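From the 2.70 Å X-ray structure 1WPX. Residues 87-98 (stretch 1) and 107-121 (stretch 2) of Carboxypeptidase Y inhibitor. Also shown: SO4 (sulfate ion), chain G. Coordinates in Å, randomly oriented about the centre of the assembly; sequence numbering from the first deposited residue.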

ATOM      1  N   ASP B  87     -11.134  34.745  -7.147  1.00 64.62           N
ATOM      2  CA  ASP B  87     -11.781  35.414  -6.022  1.00 62.24           C
ATOM      3  C   ASP B  87     -11.898  34.465  -4.832  1.00 58.01           C
ATOM      4  O   ASP B  87     -11.879  34.894  -3.682  1.00 58.22           O
ATOM      5  CB  ASP B  87     -13.184  35.874  -6.424  1.00 66.29           C
ATOM      6  CG  ASP B  87     -13.197  36.617  -7.739  1.00 69.71           C
ATOM      7  OD1 ASP B  87     -12.708  37.769  -7.783  1.00 71.23           O
ATOM      8  OD2 ASP B  87     -13.692  36.038  -8.733  1.00 72.35           O
ATOM      9  N   ASP B  88     -12.020  33.175  -5.126  1.00 52.58           N
ATOM     10  CA  ASP B  88     -12.178  32.144  -4.113  1.00 47.45           C
ATOM     11  C   ASP B  88     -11.452  32.331  -2.791  1.00 43.42           C
ATOM     12  O   ASP B  88     -10.250  32.567  -2.745  1.00 42.26           O
ATOM     13  CB  ASP B  88     -11.798  30.778  -4.685  1.00 48.98           C
ATOM     14  CG  ASP B  88     -12.833  30.235  -5.648  1.00 50.62           C
ATOM     15  OD1 ASP B  88     -13.957  30.788  -5.700  1.00 50.48           O
ATOM     16  OD2 ASP B  88     -12.521  29.239  -6.345  1.00 50.51           O
ATOM     17  N   LEU B  89     -12.214  32.217  -1.714  1.00 39.38           N
ATOM     18  CA  LEU B  89     -11.692  32.310  -0.366  1.00 37.17           C
ATOM     19  C   LEU B  89     -12.114  31.012   0.318  1.00 36.02           C
ATOM     20  O   LEU B  89     -13.238  30.545   0.136  1.00 34.55           O
ATOM     21  CB  LEU B  89     -12.285  33.516   0.358  1.00 37.60           C
ATOM     22  CG  LEU B  89     -11.808  34.891  -0.114  1.00 37.45           C
ATOM     23  CD1 LEU B  89     -12.497  35.973   0.706  1.00 38.48           C
ATOM     24  CD2 LEU B  89     -10.297  34.998   0.041  1.00 37.48           C
ATOM     25  N   PHE B  90     -11.216  30.414   1.090  1.00 35.89           N
ATOM     26  CA  PHE B  90     -11.548  29.158   1.750  1.00 35.75           C
ATOM     27  C   PHE B  90     -11.530  29.190   3.271  1.00 35.95           C
ATOM     28  O   PHE B  90     -10.954  30.090   3.892  1.00 37.50           O
ATOM     29  CB  PHE B  90     -10.608  28.048   1.271  1.00 33.88           C
ATOM     30  CG  PHE B  90     -10.614  27.849  -0.213  1.00 33.82           C
ATOM     31  CD1 PHE B  90      -9.835  28.655  -1.038  1.00 34.34           C
ATOM     32  CD2 PHE B  90     -11.414  26.868  -0.790  1.00 33.88           C
ATOM     33  CE1 PHE B  90      -9.853  28.492  -2.416  1.00 33.42           C
ATOM     34  CE2 PHE B  90     -11.445  26.691  -2.170  1.00 33.23           C
ATOM     35  CZ  PHE B  90     -10.663  27.506  -2.986  1.00 35.08           C
ATOM     36  N   THR B  91     -12.184  28.192   3.857  1.00 35.03           N
ATOM     37  CA  THR B  91     -12.241  28.029   5.298  1.00 34.66           C
ATOM     38  C   THR B  91     -11.768  26.620   5.634  1.00 35.18           C
ATOM     39  O   THR B  91     -12.243  25.632   5.071  1.00 32.93           O
ATOM     40  CB  THR B  91     -13.668  28.240   5.844  1.00 34.43           C
ATOM     41  OG1 THR B  91     -13.922  29.643   5.965  1.00 31.28           O
ATOM     42  CG2 THR B  91     -13.827  27.571   7.211  1.00 32.29           C
ATOM     43  N   LEU B  92     -10.821  26.549   6.558  1.00 37.35           N
ATOM     44  CA  LEU B  92     -10.243  25.288   6.993  1.00 37.88           C
ATOM     45  C   LEU B  92     -10.701  25.000   8.419  1.00 37.32           C
ATOM     46  O   LEU B  92     -10.450  25.786   9.336  1.00 36.15           O
ATOM     47  CB  LEU B  92      -8.718  25.392   6.927  1.00 39.83           C
ATOM     48  CG  LEU B  92      -7.886  24.137   6.687  1.00 41.33           C
ATOM     49  CD1 LEU B  92      -8.573  23.194   5.704  1.00 42.90           C
ATOM     50  CD2 LEU B  92      -6.545  24.581   6.143  1.00 44.42           C
ATOM     51  N   VAL B  93     -11.371  23.867   8.593  1.00 36.42           N
ATOM     52  CA  VAL B  93     -11.891  23.464   9.894  1.00 35.63           C
ATOM     53  C   VAL B  93     -11.280  22.169  10.433  1.00 35.32           C
ATOM     54  O   VAL B  93     -10.864  21.306   9.670  1.00 35.68           O
ATOM     55  CB  VAL B  93     -13.428  23.262   9.816  1.00 35.17           C
ATOM     56  CG1 VAL B  93     -13.951  22.624  11.097  1.00 33.68           C
ATOM     57  CG2 VAL B  93     -14.109  24.590   9.575  1.00 34.13           C
ATOM     58  N   MET B  94     -11.218  22.052  11.757  1.00 35.92           N
ATOM     59  CA  MET B  94     -10.738  20.835  12.401  1.00 36.69           C
ATOM     60  C   MET B  94     -11.685  20.537  13.556  1.00 36.03           C
ATOM     61  O   MET B  94     -11.831  21.343  14.472  1.00 36.78           O
ATOM     62  CB  MET B  94      -9.317  20.979  12.942  1.00 37.91           C
ATOM     63  CG  MET B  94      -8.758  19.639  13.425  1.00 41.08           C
ATOM     64  SD  MET B  94      -7.106  19.716  14.152  1.00 47.40           S
ATOM     65  CE  MET B  94      -7.353  18.731  15.628  1.00 46.49           C
ATOM     66  N   THR B  95     -12.339  19.385  13.511  1.00 35.03           N
ATOM     67  CA  THR B  95     -13.268  19.038  14.571  1.00 35.49           C
ATOM     68  C   THR B  95     -13.169  17.574  15.006  1.00 37.17           C
ATOM     69  O   THR B  95     -12.712  16.714  14.250  1.00 36.22           O
ATOM     70  CB  THR B  95     -14.721  19.332  14.141  1.00 33.97           C
ATOM     71  OG1 THR B  95     -15.590  19.234  15.281  1.00 32.46           O
ATOM     72  CG2 THR B  95     -15.167  18.342  13.068  1.00 30.97           C
ATOM     73  N   ASP B  96     -13.605  17.317  16.239  1.00 38.37           N
ATOM     74  CA  ASP B  96     -13.613  15.983  16.823  1.00 38.69           C
ATOM     75  C   ASP B  96     -15.063  15.639  17.166  1.00 39.52           C
ATOM     76  O   ASP B  96     -15.659  16.259  18.042  1.00 40.62           O
ATOM     77  CB  ASP B  96     -12.751  15.963  18.094  1.00 37.67           C
ATOM     78  CG  ASP B  96     -12.825  14.632  18.839  1.00 37.87           C
ATOM     79  OD1 ASP B  96     -13.534  13.712  18.378  1.00 35.59           O
ATOM     80  OD2 ASP B  96     -12.171  14.504  19.895  1.00 37.83           O
ATOM     81  N   PRO B  97     -15.655  14.655  16.471  1.00 39.86           N
ATOM     82  CA  PRO B  97     -17.045  14.284  16.758  1.00 40.12           C
ATOM     83  C   PRO B  97     -17.120  13.202  17.832  1.00 41.62           C
ATOM     84  O   PRO B  97     -18.202  12.694  18.147  1.00 43.85           O
ATOM     85  CB  PRO B  97     -17.538  13.783  15.413  1.00 38.06           C
ATOM     86  CG  PRO B  97     -16.333  13.030  14.918  1.00 38.32           C
ATOM     87  CD  PRO B  97     -15.158  13.943  15.280  1.00 38.62           C
ATOM     88  N   ASP B  98     -15.963  12.847  18.384  1.00 40.81           N
ATOM     89  CA  ASP B  98     -15.890  11.820  19.417  1.00 41.31           C
ATOM     90  C   ASP B  98     -15.385  12.396  20.741  1.00 42.34           C
ATOM     91  O   ASP B  98     -14.411  11.909  21.322  1.00 41.20           O
ATOM     92  CB  ASP B  98     -14.982  10.677  18.952  1.00 38.78           C
ATOM     93  CG  ASP B  98     -15.425  10.090  17.627  1.00 38.24           C
ATOM     94  OD1 ASP B  98     -16.638   9.837  17.463  1.00 37.73           O
ATOM     95  OD2 ASP B  98     -14.562   9.877  16.753  1.00 37.56           O
ATOM     96  N   TRP B 107     -20.058  16.427  24.599  1.00 71.82           N
ATOM     97  CA  TRP B 107     -19.341  17.541  23.986  1.00 72.41           C
ATOM     98  C   TRP B 107     -19.090  17.301  22.502  1.00 71.11           C
ATOM     99  O   TRP B 107     -18.284  17.997  21.887  1.00 69.81           O
ATOM    100  CB  TRP B 107     -17.997  17.756  24.685  1.00 74.47           C
ATOM    101  CG  TRP B 107     -18.093  17.778  26.174  1.00 77.48           C
ATOM    102  CD1 TRP B 107     -19.046  18.404  26.924  1.00 78.40           C
ATOM    103  CD2 TRP B 107     -17.186  17.171  27.103  1.00 78.82           C
ATOM    104  NE1 TRP B 107     -18.790  18.224  28.263  1.00 79.82           N
ATOM    105  CE2 TRP B 107     -17.653  17.471  28.401  1.00 79.31           C
ATOM    106  CE3 TRP B 107     -16.021  16.402  26.964  1.00 79.13           C
ATOM    107  CZ2 TRP B 107     -16.997  17.031  29.555  1.00 79.02           C
ATOM    108  CZ3 TRP B 107     -15.368  15.964  28.116  1.00 78.89           C
ATOM    109  CH2 TRP B 107     -15.861  16.282  29.393  1.00 78.73           C
ATOM    110  N   SER B 108     -19.788  16.320  21.936  1.00 70.66           N
ATOM    111  CA  SER B 108     -19.620  15.960  20.532  1.00 69.16           C
ATOM    112  C   SER B 108     -19.408  17.169  19.635  1.00 67.11           C
ATOM    113  O   SER B 108     -20.171  18.143  19.670  1.00 65.31           O
ATOM    114  CB  SER B 108     -20.818  15.152  20.029  1.00 72.41           C
ATOM    115  OG  SER B 108     -20.553  14.602  18.741  1.00 73.84           O
ATOM    116  N   GLU B 109     -18.362  17.064  18.819  1.00 63.51           N
ATOM    117  CA  GLU B 109     -17.945  18.108  17.904  1.00 57.52           C
ATOM    118  C   GLU B 109     -17.291  19.189  18.736  1.00 54.83           C
ATOM    119  O   GLU B 109     -17.913  20.172  19.119  1.00 54.90           O
ATOM    120  CB  GLU B 109     -19.134  18.647  17.110  1.00 56.75           C
ATOM    121  CG  GLU B 109     -19.568  17.712  15.983  1.00 55.26           C
ATOM    122  CD  GLU B 109     -18.996  18.093  14.623  1.00 53.18           C
ATOM    123  OE1 GLU B 109     -17.933  18.745  14.576  1.00 52.10           O
ATOM    124  OE2 GLU B 109     -19.615  17.727  13.599  1.00 51.43           O
ATOM    125  N   PHE B 110     -16.023  18.951  19.047  1.00 52.01           N
ATOM    126  CA  PHE B 110     -15.205  19.871  19.814  1.00 49.31           C
ATOM    127  C   PHE B 110     -14.407  20.643  18.757  1.00 48.45           C
ATOM    128  O   PHE B 110     -13.697  20.051  17.937  1.00 47.44           O
ATOM    129  CB  PHE B 110     -14.285  19.074  20.740  1.00 48.73           C
ATOM    130  CG  PHE B 110     -13.518  19.916  21.714  1.00 49.14           C
ATOM    131  CD1 PHE B 110     -12.331  20.535  21.339  1.00 49.47           C
ATOM    132  CD2 PHE B 110     -13.968  20.069  23.021  1.00 48.79           C
ATOM    133  CE1 PHE B 110     -11.600  21.291  22.253  1.00 49.49           C
ATOM    134  CE2 PHE B 110     -13.244  20.823  23.940  1.00 48.99           C
ATOM    135  CZ  PHE B 110     -12.057  21.433  23.556  1.00 49.43           C
ATOM    136  N   CYS B 111     -14.545  21.964  18.770  1.00 46.60           N
ATOM    137  CA  CYS B 111     -13.883  22.820  17.795  1.00 44.61           C
ATOM    138  C   CYS B 111     -12.389  23.007  18.059  1.00 43.32           C
ATOM    139  O   CYS B 111     -11.986  23.639  19.036  1.00 42.21           O
ATOM    140  CB  CYS B 111     -14.591  24.177  17.746  1.00 44.45           C
ATOM    141  SG  CYS B 111     -14.253  25.128  16.261  1.00 44.46           S
ATOM    142  N   HIS B 112     -11.573  22.468  17.163  1.00 40.84           N
ATOM    143  CA  HIS B 112     -10.129  22.552  17.300  1.00 40.52           C
ATOM    144  C   HIS B 112      -9.483  23.661  16.476  1.00 39.71           C
ATOM    145  O   HIS B 112      -8.441  24.206  16.857  1.00 39.09           O
ATOM    146  CB  HIS B 112      -9.503  21.206  16.923  1.00 41.24           C
ATOM    147  CG  HIS B 112      -9.566  20.187  18.016  1.00 42.40           C
ATOM    148  ND1 HIS B 112      -8.664  20.157  19.056  1.00 43.06           N
ATOM    149  CD2 HIS B 112     -10.443  19.182  18.249  1.00 42.67           C
ATOM    150  CE1 HIS B 112      -8.980  19.176  19.884  1.00 42.63           C
ATOM    151  NE2 HIS B 112     -10.056  18.569  19.417  1.00 42.00           N
ATOM    152  N   LEU B 113     -10.100  24.006  15.354  1.00 38.74           N
ATOM    153  CA  LEU B 113      -9.526  25.024  14.493  1.00 38.02           C
ATOM    154  C   LEU B 113     -10.521  25.510  13.457  1.00 37.96           C
ATOM    155  O   LEU B 113     -11.374  24.747  12.993  1.00 38.46           O
ATOM    156  CB  LEU B 113      -8.276  24.447  13.816  1.00 37.65           C
ATOM    157  CG  LEU B 113      -7.432  25.202  12.784  1.00 37.55           C
ATOM    158  CD1 LEU B 113      -8.110  25.146  11.439  1.00 37.93           C
ATOM    159  CD2 LEU B 113      -7.193  26.631  13.239  1.00 35.77           C
ATOM    160  N   VAL B 114     -10.413  26.793  13.121  1.00 37.45           N
ATOM    161  CA  VAL B 114     -11.269  27.432  12.129  1.00 36.51           C
ATOM    162  C   VAL B 114     -10.560  28.646  11.552  1.00 36.12           C
ATOM    163  O   VAL B 114     -10.518  29.696  12.177  1.00 36.46           O
ATOM    164  CB  VAL B 114     -12.608  27.911  12.728  1.00 34.80           C
ATOM    165  CG1 VAL B 114     -13.373  28.716  11.688  1.00 35.84           C
ATOM    166  CG2 VAL B 114     -13.440  26.731  13.160  1.00 32.93           C
ATOM    167  N   GLU B 115      -9.996  28.486  10.360  1.00 37.18           N
ATOM    168  CA  GLU B 115      -9.291  29.561   9.670  1.00 36.73           C
ATOM    169  C   GLU B 115     -10.113  29.985   8.460  1.00 35.98           C
ATOM    170  O   GLU B 115     -10.560  29.137   7.682  1.00 35.57           O
ATOM    171  CB  GLU B 115      -7.935  29.072   9.190  1.00 39.62           C
ATOM    172  CG  GLU B 115      -6.766  29.666   9.909  1.00 43.03           C
ATOM    173  CD  GLU B 115      -5.479  29.353   9.196  1.00 44.96           C
ATOM    174  OE1 GLU B 115      -5.132  28.155   9.109  1.00 45.95           O
ATOM    175  OE2 GLU B 115      -4.825  30.302   8.712  1.00 45.18           O
ATOM    176  N   CYS B 116     -10.298  31.291   8.286  1.00 34.73           N
ATOM    177  CA  CYS B 116     -11.091  31.777   7.166  1.00 34.57           C
ATOM    178  C   CYS B 116     -10.368  32.786   6.291  1.00 34.84           C
ATOM    179  O   CYS B 116      -9.279  33.263   6.627  1.00 34.25           O
ATOM    180  CB  CYS B 116     -12.390  32.398   7.673  1.00 32.58           C
ATOM    181  SG  CYS B 116     -13.303  31.355   8.821  1.00 34.80           S
ATOM    182  N   ASP B 117     -11.000  33.102   5.162  1.00 34.10           N
ATOM    183  CA  ASP B 117     -10.467  34.054   4.202  1.00 34.49           C
ATOM    184  C   ASP B 117      -9.077  33.626   3.737  1.00 35.38           C
ATOM    185  O   ASP B 117      -8.148  34.432   3.691  1.00 34.01           O
ATOM    186  CB  ASP B 117     -10.407  35.449   4.822  1.00 33.68           C
ATOM    187  CG  ASP B 117     -11.660  35.794   5.606  1.00 35.49           C
ATOM    188  OD1 ASP B 117     -12.777  35.643   5.060  1.00 33.76           O
ATOM    189  OD2 ASP B 117     -11.524  36.219   6.776  1.00 35.31           O
ATOM    190  N   LEU B 118      -8.955  32.344   3.402  1.00 35.82           N
ATOM    191  CA  LEU B 118      -7.709  31.762   2.921  1.00 36.57           C
ATOM    192  C   LEU B 118      -7.756  31.742   1.405  1.00 37.60           C
ATOM    193  O   LEU B 118      -8.785  31.405   0.826  1.00 37.92           O
ATOM    194  CB  LEU B 118      -7.572  30.319   3.408  1.00 37.39           C
ATOM    195  CG  LEU B 118      -7.135  30.015   4.837  1.00 39.00           C
ATOM    196  CD1 LEU B 118      -7.565  28.605   5.214  1.00 39.24           C
ATOM    197  CD2 LEU B 118      -5.625  30.173   4.944  1.00 38.83           C
ATOM    198  N   LYS B 119      -6.656  32.100   0.756  1.00 38.55           N
ATOM    199  CA  LYS B 119      -6.632  32.062  -0.697  1.00 40.40           C
ATOM    200  C   LYS B 119      -5.486  31.172  -1.168  1.00 41.18           C
ATOM    201  O   LYS B 119      -4.469  31.023  -0.483  1.00 41.17           O
ATOM    202  CB  LYS B 119      -6.510  33.475  -1.286  1.00 41.20           C
ATOM    203  CG  LYS B 119      -5.247  34.214  -0.919  1.00 48.19           C
ATOM    204  CD  LYS B 119      -5.126  35.515  -1.706  1.00 53.04           C
ATOM    205  CE  LYS B 119      -3.967  36.391  -1.197  1.00 56.45           C
ATOM    206  NZ  LYS B 119      -4.174  36.950   0.189  1.00 57.18           N
ATOM    207  N   LEU B 120      -5.663  30.564  -2.331  1.00 41.43           N
ATOM    208  CA  LEU B 120      -4.658  29.680  -2.890  1.00 43.95           C
ATOM    209  C   LEU B 120      -3.493  30.422  -3.543  1.00 46.84           C
ATOM    210  O   LEU B 120      -3.694  31.419  -4.234  1.00 47.43           O
ATOM    211  CB  LEU B 120      -5.313  28.759  -3.922  1.00 41.77           C
ATOM    212  CG  LEU B 120      -6.222  27.658  -3.371  1.00 41.64           C
ATOM    213  CD1 LEU B 120      -7.190  27.158  -4.439  1.00 37.77           C
ATOM    214  CD2 LEU B 120      -5.344  26.530  -2.848  1.00 41.57           C
ATOM    215  N   LEU B 121      -2.275  29.943  -3.311  1.00 49.71           N
ATOM    216  CA  LEU B 121      -1.097  30.535  -3.935  1.00 52.81           C
ATOM    217  C   LEU B 121      -1.201  30.169  -5.414  1.00 56.33           C
ATOM    218  O   LEU B 121      -0.867  30.959  -6.291  1.00 58.18           O
ATOM    219  CB  LEU B 121       0.185  29.933  -3.362  1.00 50.89           C
ATOM    220  CG  LEU B 121       0.554  30.245  -1.911  1.00 51.29           C
ATOM    221  CD1 LEU B 121       1.631  29.283  -1.442  1.00 50.74           C
ATOM    222  CD2 LEU B 121       1.033  31.682  -1.796  1.00 50.18           C
TER
HETATM  223  S   SO4 G 902     -10.529  16.620  22.155  1.00 73.88           S
HETATM  224  O1  SO4 G 902     -10.752  17.812  22.992  1.00 75.28           O
HETATM  225  O2  SO4 G 902      -9.107  16.557  21.770  1.00 73.76           O
HETATM  226  O3  SO4 G 902     -10.894  15.411  22.918  1.00 75.27           O
HETATM  227  O4  SO4 G 902     -11.372  16.706  20.950  1.00 73.68           O
HETATM  228  O   HOH W   1      -7.881  31.509  -4.121  1.00 31.20           O

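The two stretches pair as an antiparallel ladder: the axes of strands 90-96 and 110-116 approach to 4.6 Å with 177° between their directions, and contact buries 1032 Å² summed over both sides. Phe90 (91 Å²), Met94 (88 Å²), Leu118 (72 Å²) and Leu92 (71 Å²) lose the most surface to the other stretch; all four are apolar and buried. The backbone evidence is a series of reciprocal pairs, as where Leu92 N donates to Glu115 O (2.8 Å) and Glu115 N returns to Leu92 O (2.9 Å); Phe110 and Asp96 repeat the pattern.

Two bulges interrupt the register. Between Met94 and Thr95, one carbonyl serves two donors: Met94 O accepts from His112 N at 2.9 Å and from Leu113 N at 3.3 Å, so His112 is the extra residue, and its CB points toward stretch 1. Between the Phe90-Leu118 and Leu92-Glu115 pairs, stretch 2 has two residues, Cys116 and Asp117, against Thr91 alone; stretch 2 turns its corner at Asp117 (phi/psi 57/46°). Pairing nevertheless resumes, with Phe90 N to Leu118 O at 2.6 Å and Leu118 N to Phe90 O at 3.1 Å.

Beyond the corner, Leu118 and Leu120 pack against stretch 1. Phe90, Leu92, Met94, Leu113 and Leu118 share one face. Leu118 CD1 reaches Leu92 CB (3.8 Å), while Leu118 CB lies 4.4 Å from Phe90 CB, so this branched side chain fills the space beside both. The flat Phe90 ring, with chi1 in m, extends to Leu120, whose side-chain end comes nearer than its sideways CB direction suggests; Phe90 CE1 and Leu120 CD1 meet at 3.6 Å. Further along, Met94 CB packs on Leu113 CB (3.7 Å). The unbranched methionine, t at chi1 and chi2, then carries its terminal methyl to the bulge, where Met94 CE lies 3.5 Å from His112 CB.

The other face carries Val93 and Val114, compact side chains touching at CG2 to CG2 (4.2 Å), and Thr95. Here Thr95 OG1 donates a very short 2.5 Å hydrogen bond to Glu109 OE1. Glu109 CB touches stretch 1 although it points away overall; the side chain bends, with chi1 -77° and chi2 -97°, so that its end comes nearer. Ser108 OG closes this end by donating to Pro97 O (3.1 Å).

Beside the bulge, His112 NE2 donates to sulfate O4 (2.7 Å, 165°), and Asp96 OD2 lies 2.6 Å from that same O4. At the opposite end of the ladder, a water bridges the stretches, donating to Asp88 O (2.9 Å) and accepting from Leu120 N (3.0 Å).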